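Local atomic coordinates of salicylaldehyde dehydrogenase NahF (Pseudomonas putida, PDB entry 4JZ6), a protein that probably catalyses the NAD(+)-dependent oxidation of salicylaldehyde to salicylate, a step of naphthalene degradation, as a member of the aldehyde dehydrogenase family. Residues D58-K61 and A62-A66. Numbering follows the deposited sequence.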
ATOM      1  N   ASP A  58       8.283 -15.691 -22.730  1.00 39.98           N
ATOM      2  CA  ASP A  58       9.364 -15.883 -21.760  1.00 37.36           C
ATOM      3  C   ASP A  58       8.943 -15.394 -20.381  1.00 37.40           C
ATOM      4  O   ASP A  58       9.258 -16.013 -19.364  1.00 38.10           O
ATOM      5  CB  ASP A  58      10.646 -15.161 -22.195  1.00 35.82           C
ATOM      6  CG  ASP A  58      11.272 -15.767 -23.447  1.00 40.14           C
ATOM      7  OD1 ASP A  58      11.745 -16.926 -23.387  1.00 37.91           O
ATOM      8  OD2 ASP A  58      11.307 -15.077 -24.490  1.00 39.01           O
ATOM      9  N   ALA A  59       8.216 -14.284 -20.354  1.00 30.08           N
ATOM     10  CA  ALA A  59       7.787 -13.693 -19.097  1.00 31.00           C
ATOM     11  C   ALA A  59       6.813 -14.604 -18.351  1.00 29.63           C
ATOM     12  O   ALA A  59       6.880 -14.731 -17.129  1.00 27.60           O
ATOM     13  CB  ALA A  59       7.166 -12.329 -19.341  1.00 28.84           C
ATOM     14  N   ILE A  60       5.909 -15.237 -19.087  1.00 29.48           N
ATOM     15  CA  ILE A  60       4.949 -16.132 -18.461  1.00 33.20           C
ATOM     16  C   ILE A  60       5.660 -17.381 -17.938  1.00 37.21           C
ATOM     17  O   ILE A  60       5.329 -17.892 -16.862  1.00 34.07           O
ATOM     18  CB  ILE A  60       3.812 -16.517 -19.429  1.00 30.47           C
ATOM     19  CG1 ILE A  60       3.109 -15.258 -19.945  1.00 30.73           C
ATOM     20  CG2 ILE A  60       2.818 -17.425 -18.748  1.00 30.33           C
ATOM     21  CD1 ILE A  60       2.682 -14.312 -18.846  1.00 30.32           C
ATOM     22  N   LYS A  61       6.646 -17.854 -18.700  1.00 38.79           N
ATOM     23  CA  LYS A  61       7.466 -18.990 -18.286  1.00 39.28           C
ATOM     24  C   LYS A  61       8.186 -18.659 -16.987  1.00 39.86           C
ATOM     25  O   LYS A  61       8.345 -19.517 -16.115  1.00 40.33           O
ATOM     26  CB  LYS A  61       8.490 -19.341 -19.367  1.00 40.35           C
ATOM     27  CG  LYS A  61       8.337 -20.739 -19.936  1.00 52.92           C
ATOM     28  CD  LYS A  61       7.209 -20.800 -20.957  1.00 66.69           C
ATOM     29  CE  LYS A  61       6.947 -22.231 -21.431  1.00 76.29           C
ATOM     30  NZ  LYS A  61       6.102 -23.013 -20.478  1.00 78.36           N
ATOM     31  N   ALA A  62       8.613 -17.405 -16.868  1.00 34.38           N
ATOM     32  CA  ALA A  62       9.305 -16.928 -15.678  1.00 30.61           C
ATOM     33  C   ALA A  62       8.376 -16.923 -14.465  1.00 28.22           C
ATOM     34  O   ALA A  62       8.770 -17.311 -13.362  1.00 27.11           O
ATOM     35  CB  ALA A  62       9.874 -15.535 -15.921  1.00 26.68           C
ATOM     36  N   ALA A  63       7.142 -16.483 -14.671  1.00 26.18           N
ATOM     37  CA  ALA A  63       6.178 -16.425 -13.584  1.00 28.06           C
ATOM     38  C   ALA A  63       5.809 -17.828 -13.120  1.00 27.28           C
ATOM     39  O   ALA A  63       5.733 -18.100 -11.916  1.00 24.89           O
ATOM     40  CB  ALA A  63       4.943 -15.671 -14.017  1.00 30.30           C
ATOM     41  N   GLN A  64       5.580 -18.713 -14.085  1.00 28.38           N
ATOM     42  CA  GLN A  64       5.228 -20.095 -13.784  1.00 33.09           C
ATOM     43  C   GLN A  64       6.336 -20.773 -12.983  1.00 31.38           C
ATOM     44  O   GLN A  64       6.070 -21.444 -11.982  1.00 30.56           O
ATOM     45  CB  GLN A  64       4.908 -20.863 -15.071  1.00 33.19           C
ATOM     46  CG  GLN A  64       3.593 -20.422 -15.724  1.00 40.38           C
ATOM     47  CD  GLN A  64       3.398 -20.982 -17.125  1.00 49.62           C
ATOM     48  OE1 GLN A  64       4.333 -21.498 -17.744  1.00 56.64           O
ATOM     49  NE2 GLN A  64       2.174 -20.876 -17.633  1.00 49.83           N
ATOM     50  N   ALA A  65       7.578 -20.569 -13.415  1.00 27.07           N
ATOM     51  CA  ALA A  65       8.734 -21.052 -12.668  1.00 26.20           C
ATOM     52  C   ALA A  65       8.720 -20.518 -11.232  1.00 27.81           C
ATOM     53  O   ALA A  65       8.886 -21.278 -10.280  1.00 24.76           O
ATOM     54  CB  ALA A  65      10.022 -20.661 -13.372  1.00 26.52           C
ATOM     55  N   ALA A  66       8.512 -19.213 -11.085  1.00 24.52           N
ATOM     56  CA  ALA A  66       8.481 -18.595  -9.763  1.00 23.53           C
ATOM     57  C   ALA A  66       7.366 -19.177  -8.899  1.00 23.28           C
ATOM     58  O   ALA A  66       7.574 -19.468  -7.717  1.00 22.73           O
ATOM     59  CB  ALA A  66       8.333 -17.088  -9.877  1.00 23.15           C
TER
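Ile60 and Gln64, one turn apart on the amphipathic alpha-helix 56-73, meet through both backbone and side chain. The helical assignment rests on four successive i to i+4 hydrogen bonds, Ala62 N to Asp58 O, Ala63 N to Ala59 O, Gln64 N to Ile60 O and Ala65 N to Lys61 O, all 2.9 to 3.0 Å long. The first two are the more bent, with an N-H...O angle of 144° at Ala62. The last two are straighter, reaching 166° at Gln64.

Van der Waals contact on the outer face joins Ile60 to the Gln64 amide. Gln64 CG lies anti to its carbonyl carbon (chi1 -70°), and the chain then runs extended, which carries the amide back over the preceding turn. There NE2 rests 3.7 Å from Ile60 CG2, a polar-to-methyl contact. A long polar approach lies beside it: Lys61, bent at chi2 and chi4, brings NZ to 3.6 Å from Gln64 OE1.

The alanines form the buried side: the methyls of Ala59 and Ala62 touch Leu218 of strand 215-218, an outermost strand of the six-stranded mixed sheet, and those of Ala62 and Ala65 touch Ile24 of strand 18-24. Asp58 OD2 hydrogen-bonds to Thr55 OG1, just before the helix, and to Ser32 N in a loop, linking both to the first turn. Within the helix, Ala65 CB sits 3.4 Å from Lys61 O, the same oxygen that accepts the N-H of Ala65.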